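Long-range contacts in aldo-keto reductase family 1, member B4 (Aldose reductase) (Schistosoma japonicum, PDB 4HBK), which probably reduces aldehydes, glucose among them, to the corresponding alcohols with NADPH as hydride donor, as aldose reductases of the aldo/keto reductase family do: residues 219-224 / 319-324; 237-242 / 285-290. All blocks are in the same frame, centred on the assembly; numbering follows the deposited sequence.

Contact 1 of 2, residues 219-224 / 319-324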
loop_
_atom_site.group_PDB
_atom_site.type_symbol
_atom_site.label_atom_id
_atom_site.label_comp_id
_atom_site.label_asym_id
_atom_site.label_seq_id
_atom_site.Cartn_x
_atom_site.Cartn_y
_atom_site.Cartn_z
ATOM N N HIS A 219 -6.663 -9.751 3.322
ATOM C CA HIS A 219 -6.552 -10.309 4.661
ATOM C C HIS A 219 -7.409 -11.566 4.742
ATOM O O HIS A 219 -8.131 -11.906 3.795
ATOM C CB HIS A 219 -6.974 -9.285 5.716
ATOM C CG HIS A 219 -8.295 -8.652 5.429
ATOM N ND1 HIS A 219 -9.487 -9.252 5.764
ATOM C CD2 HIS A 219 -8.613 -7.499 4.796
ATOM C CE1 HIS A 219 -10.489 -8.480 5.376
ATOM N NE2 HIS A 219 -9.986 -7.412 4.778
ATOM N N ALA A 220 -7.321 -12.268 5.864
ATOM C CA ALA A 220 -7.962 -13.566 5.977
ATOM C C ALA A 220 -9.469 -13.497 5.759
ATOM O O ALA A 220 -10.071 -14.488 5.379
ATOM C CB ALA A 220 -7.634 -14.207 7.323
ATOM N N ASN A 221 -10.076 -12.333 5.990
ATOM C CA ASN A 221 -11.519 -12.176 5.792
ATOM C C ASN A 221 -11.851 -11.613 4.420
ATOM O O ASN A 221 -13.020 -11.410 4.094
ATOM C CB ASN A 221 -12.154 -11.302 6.885
ATOM C CG ASN A 221 -12.787 -12.123 7.997
ATOM O OD1 ASN A 221 -12.921 -13.349 7.891
ATOM N ND2 ASN A 221 -13.194 -11.449 9.063
ATOM N N PHE A 222 -10.813 -11.349 3.632
ATOM C CA PHE A 222 -10.981 -10.981 2.227
ATOM C C PHE A 222 -9.731 -11.331 1.426
ATOM O O PHE A 222 -8.870 -10.480 1.194
ATOM C CB PHE A 222 -11.319 -9.502 2.075
ATOM C CG PHE A 222 -11.803 -9.147 0.709
ATOM C CD1 PHE A 222 -13.021 -9.614 0.254
ATOM C CD2 PHE A 222 -11.033 -8.368 -0.133
ATOM C CE1 PHE A 222 -13.471 -9.301 -1.027
ATOM C CE2 PHE A 222 -11.474 -8.054 -1.402
ATOM C CZ PHE A 222 -12.698 -8.519 -1.850
ATOM N N PRO A 223 -9.623 -12.598 1.008
ATOM C CA PRO A 223 -8.350 -13.092 0.476
ATOM C C PRO A 223 -8.001 -12.518 -0.894
ATOM O O PRO A 223 -6.828 -12.534 -1.259
ATOM C CB PRO A 223 -8.558 -14.617 0.406
ATOM C CG PRO A 223 -9.765 -14.897 1.283
ATOM C CD PRO A 223 -10.623 -13.671 1.131
ATOM N N ASN A 224 -8.985 -12.009 -1.625
ATOM C CA ASN A 224 -8.736 -11.406 -2.939
ATOM C C ASN A 224 -7.902 -12.318 -3.831
ATOM O O ASN A 224 -6.999 -11.848 -4.524
ATOM C CB ASN A 224 -8.009 -10.070 -2.763
ATOM C CG ASN A 224 -8.554 -8.979 -3.661
ATOM O OD1 ASN A 224 -9.176 -9.257 -4.682
ATOM N ND2 ASN A 224 -8.321 -7.719 -3.280
ATOM N N THR A 319 -10.673 -21.276 3.982
ATOM C CA THR A 319 -12.045 -21.785 4.004
ATOM C C THR A 319 -12.947 -21.098 5.046
ATOM O O THR A 319 -14.172 -21.068 4.887
ATOM C CB THR A 319 -12.100 -23.326 4.149
ATOM O OG1 THR A 319 -11.677 -23.712 5.460
ATOM C CG2 THR A 319 -11.204 -23.985 3.125
ATOM N N GLU A 320 -12.343 -20.534 6.092
ATOM C CA GLU A 320 -13.100 -19.839 7.138
ATOM C C GLU A 320 -13.352 -18.353 6.835
ATOM O O GLU A 320 -14.045 -17.661 7.587
ATOM C CB GLU A 320 -12.392 -19.973 8.490
ATOM C CG GLU A 320 -12.253 -21.404 8.977
ATOM C CD GLU A 320 -13.591 -22.051 9.287
ATOM O OE1 GLU A 320 -14.578 -21.305 9.495
ATOM O OE2 GLU A 320 -13.649 -23.303 9.320
ATOM N N SER A 321 -12.790 -17.864 5.736
ATOM C CA SER A 321 -12.933 -16.455 5.373
ATOM C C SER A 321 -14.399 -16.039 5.204
ATOM O O SER A 321 -15.234 -16.856 4.816
ATOM C CB SER A 321 -12.170 -16.174 4.084
ATOM O OG SER A 321 -12.303 -14.812 3.739
ATOM N N LEU A 322 -14.700 -14.764 5.459
ATOM C CA LEU A 322 -16.084 -14.267 5.403
ATOM C C LEU A 322 -16.843 -14.371 4.063
ATOM O O LEU A 322 -17.986 -14.829 4.068
ATOM C CB LEU A 322 -16.235 -12.876 6.038
ATOM C CG LEU A 322 -16.727 -12.933 7.490
ATOM C CD1 LEU A 322 -17.239 -11.576 7.953
ATOM C CD2 LEU A 322 -17.815 -13.994 7.654
ATOM N N ASN A 323 -16.293 -13.919 2.936
ATOM C CA ASN A 323 -15.202 -12.969 2.844
ATOM C C ASN A 323 -15.823 -11.694 2.298
ATOM O O ASN A 323 -16.519 -11.716 1.290
ATOM C CB ASN A 323 -14.089 -13.479 1.914
ATOM C CG ASN A 323 -14.575 -13.795 0.486
ATOM O OD1 ASN A 323 -15.574 -13.258 0.007
ATOM N ND2 ASN A 323 -13.843 -14.669 -0.199
ATOM N N GLU A 324 -15.612 -10.582 2.976
ATOM C CA GLU A 324 -16.332 -9.375 2.614
ATOM C C GLU A 324 -15.377 -8.200 2.555
ATOM O O GLU A 324 -14.545 -8.022 3.446
ATOM C CB GLU A 324 -17.437 -9.105 3.637
ATOM C CG GLU A 324 -17.114 -7.964 4.589
ATOM C CD GLU A 324 -17.950 -7.981 5.859
ATOM O OE1 GLU A 324 -17.565 -7.279 6.826
ATOM O OE2 GLU A 324 -18.983 -8.692 5.890
#
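Asn323 and Phe222 set their side chains by different first torsions. In Asn323, CG sits between the backbone N and the carbonyl carbon (chi1 57°), which sets the amide beside CD of Pro223, the two side chains crossing at about a right angle, with ND2 3.6 Å from Pro223 CD. In Phe222, CG swings anti to the backbone N (chi1 -167°) and the ring runs along the chain at Glu324, its CD1 3.6 Å from Glu324 C in an oblique approach, while Asn323 C lies near the ring plane at its edge. The proline ring and the phenyl group thus offer apolar surface to residues 321-324, which are irregular.

The polar grip centres on Asn221. Its backbone O accepts Glu324 N at 2.9 Å, with the donor almost in line with the C=O bond (170°), and Asn323 CA adds a CH···O contact to the same oxygen at 3.0 Å. Its side-chain OD1 receives a weak bond from Leu322 N at 3.3 Å. Asparagine suits this place because its side chain adds a second acceptor to its backbone O; the Leu322 side chain lies obliquely alongside the amide, CG 3.8 Å from OD1.

In the (beta/alpha)8 barrel, 219-224 belongs to the loop joining strand 213-217 to helix 225-233. The other segment, 319-324, leads out of helix 311-319 as the C-terminal tail sets off over the barrel mouth. A type I turn from His219 to Phe222 shapes the loop, closed by the bond from Phe222 N to His219 O, with a weak bond from Asn221 N to His219 ND1 beside it. Ser321 OG appears to donate to Ala220 O, though its modelled position is doubtful. Beyond the pair, Leu277 packs on Ala220, and Glu320 O takes a bond from Lys259 NZ.

Contact 2 of 2, residues 237-242 / 285-290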
loop_
_atom_site.group_PDB
_atom_site.type_symbol
_atom_site.label_atom_id
_atom_site.label_comp_id
_atom_site.label_asym_id
_atom_site.label_seq_id
_atom_site.Cartn_x
_atom_site.Cartn_y
_atom_site.Cartn_z
ATOM N N THR A 237 4.319 -7.458 -8.231
ATOM C CA THR A 237 4.286 -7.863 -6.832
ATOM C C THR A 237 3.024 -7.258 -6.243
ATOM O O THR A 237 2.482 -6.284 -6.782
ATOM C CB THR A 237 5.477 -7.349 -6.047
ATOM O OG1 THR A 237 5.423 -5.917 -5.991
ATOM C CG2 THR A 237 6.795 -7.821 -6.684
ATOM N N VAL A 238 2.558 -7.825 -5.138
ATOM C CA VAL A 238 1.284 -7.417 -4.580
ATOM C C VAL A 238 1.420 -7.112 -3.109
ATOM O O VAL A 238 1.983 -7.895 -2.354
ATOM C CB VAL A 238 0.218 -8.505 -4.770
ATOM C CG1 VAL A 238 -1.124 -8.027 -4.231
ATOM C CG2 VAL A 238 0.096 -8.873 -6.253
ATOM N N THR A 239 0.888 -5.968 -2.704
ATOM C CA THR A 239 0.960 -5.543 -1.322
ATOM C C THR A 239 -0.427 -5.600 -0.727
ATOM O O THR A 239 -1.402 -5.157 -1.343
ATOM C CB THR A 239 1.499 -4.109 -1.215
ATOM O OG1 THR A 239 2.867 -4.083 -1.648
ATOM C CG2 THR A 239 1.402 -3.587 0.228
ATOM N N ALA A 240 -0.514 -6.157 0.475
ATOM C CA ALA A 240 -1.784 -6.250 1.162
ATOM C C ALA A 240 -1.920 -5.056 2.067
ATOM O O ALA A 240 -1.123 -4.876 2.976
ATOM C CB ALA A 240 -1.846 -7.517 1.980
ATOM N N TYR A 241 -2.922 -4.225 1.827
ATOM C CA TYR A 241 -3.217 -3.223 2.820
ATOM C C TYR A 241 -4.354 -3.694 3.726
ATOM O O TYR A 241 -5.083 -4.635 3.392
ATOM C CB TYR A 241 -3.422 -1.831 2.210
ATOM C CG TYR A 241 -4.747 -1.520 1.547
ATOM C CD1 TYR A 241 -5.911 -1.345 2.290
ATOM C CD2 TYR A 241 -4.807 -1.296 0.175
ATOM C CE1 TYR A 241 -7.127 -1.014 1.665
ATOM C CE2 TYR A 241 -5.998 -0.963 -0.454
ATOM C CZ TYR A 241 -7.151 -0.824 0.285
ATOM O OH TYR A 241 -8.310 -0.491 -0.373
ATOM N N ALA A 242 -4.474 -3.054 4.885
ATOM C CA ALA A 242 -5.394 -3.517 5.923
ATOM C C ALA A 242 -5.235 -5.020 6.141
ATOM O O ALA A 242 -6.226 -5.754 6.127
ATOM C CB ALA A 242 -6.831 -3.185 5.547
ATOM N N LYS A 285 3.128 -14.892 -0.671
ATOM C CA LYS A 285 4.095 -14.105 -1.442
ATOM C C LYS A 285 3.690 -12.640 -1.568
ATOM O O LYS A 285 3.926 -12.009 -2.599
ATOM C CB LYS A 285 4.338 -14.736 -2.818
ATOM C CG LYS A 285 4.656 -16.223 -2.731
ATOM C CD LYS A 285 5.803 -16.627 -3.637
ATOM C CE LYS A 285 5.319 -17.068 -5.017
ATOM N NZ LYS A 285 6.367 -17.863 -5.761
ATOM N N LEU A 286 3.088 -12.113 -0.501
ATOM C CA LEU A 286 2.629 -10.723 -0.458
ATOM C C LEU A 286 3.569 -9.876 0.388
ATOM O O LEU A 286 4.249 -10.391 1.278
ATOM C CB LEU A 286 1.222 -10.649 0.146
ATOM C CG LEU A 286 0.195 -11.529 -0.573
ATOM C CD1 LEU A 286 -1.109 -11.619 0.200
ATOM C CD2 LEU A 286 -0.064 -11.005 -1.991
ATOM N N ILE A 287 3.618 -8.584 0.085
ATOM C CA ILE A 287 4.194 -7.596 0.987
ATOM C C ILE A 287 3.078 -7.224 1.948
ATOM O O ILE A 287 1.911 -7.307 1.584
ATOM C CB ILE A 287 4.628 -6.334 0.219
ATOM C CG1 ILE A 287 5.771 -6.663 -0.762
ATOM C CG2 ILE A 287 5.039 -5.241 1.174
ATOM C CD1 ILE A 287 5.331 -6.742 -2.212
ATOM N N VAL A 288 3.403 -6.843 3.180
ATOM C CA VAL A 288 2.359 -6.375 4.087
ATOM C C VAL A 288 2.724 -5.027 4.692
ATOM O O VAL A 288 3.887 -4.789 5.036
ATOM C CB VAL A 288 2.042 -7.412 5.209
ATOM C CG1 VAL A 288 1.566 -8.733 4.592
ATOM C CG2 VAL A 288 3.258 -7.627 6.113
ATOM N N VAL A 289 1.731 -4.153 4.833
ATOM C CA VAL A 289 1.952 -2.830 5.403
ATOM C C VAL A 289 0.925 -2.542 6.509
ATOM O O VAL A 289 0.095 -1.643 6.384
ATOM C CB VAL A 289 1.946 -1.719 4.301
ATOM C CG1 VAL A 289 3.149 -1.889 3.361
ATOM C CG2 VAL A 289 0.660 -1.761 3.494
ATOM N N PRO A 290 0.997 -3.306 7.617
ATOM C CA PRO A 290 0.073 -3.108 8.739
ATOM C C PRO A 290 0.222 -1.704 9.319
ATOM O O PRO A 290 1.346 -1.277 9.594
ATOM C CB PRO A 290 0.536 -4.152 9.762
ATOM C CG PRO A 290 1.965 -4.388 9.438
ATOM C CD PRO A 290 2.025 -4.312 7.929
HETATM O O HOH W 1 3.631 -10.386 -4.778
HETATM O O HOH W 2 -2.427 -0.712 5.560
#
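Val238 and Leu286 lie side by side and point the same way, Leu286 CD2 resting 3.7 Å from Val238 CB. With Ala240 and Val288 they make the apolar face turned to the surrounding helices: Leu281 of helix 273-283 meets Ala240, Leu286 and Val288, and Ala231 of helix 225-233 meets Val238. The small methyl of Ala240 lets that helix layer come close, and the beta-branched valines suit extended strands.

On the other face Thr239 works with both its branches. With OG1 anti to the carbonyl carbon (chi1 -66°), CG2 falls anti to the backbone N and meets Val289 CG2 at 3.8 Å, the two side chains crossing at about a right angle. The same rotation sends OG1 to Ile287 CB at 3.4 Å; the hydroxyl finds its polar partner in Asn213 ND2, which also bonds Thr237 OG1. A threonine can thus pack like valine and still hold a buried polar neighbour.

Outward from these side chains, the backbones pair in parallel. Ile287 N donates to Val238 O at 3.0 Å within the carbonyl plane, and Ala240 N returns a nearly straight bond (174°) to Ile287 O at 2.9 Å. The pairing then fades: Val289 N reaches Ala240 O only weakly, at 3.5 Å. Where the strands part, water takes over at both ends. One accepts from Val238 N at 2.8 Å and donates to Lys285 O at 2.7 Å; another joins Ala242 N to Val289 O.

Tyr241, whose OH bonds Asn194 OD1, ends the strand near the predicted catalytic residues; in related reductases the tyrosine here stacks on the nicotinamide. Neighbouring parallel strands joined through intervening helices are the beta-alpha-beta unit of the (beta/alpha)8, or TIM, barrel.

Overall arrangement
The two contacts follow one another outward through the barrel, their centres 15 Å apart. Contact 2 joins the last two strands about 7 Å from the centre of the chain, whereas contact 1 lies about 18 Å from it, where the C-terminal tail leaves its helix. Along the sequence, both segments of contact 2 fall between those of contact 1. They also touch in space, His219 CD2 packing 3.2 Å from Ala242 O. Only contact 2 approaches the catalytic centre: the side chain of Tyr241 is about 7 Å from those of Tyr82, the predicted proton donor, and Lys111, predicted to lower its pKa. Contact 1 lies away from these sites.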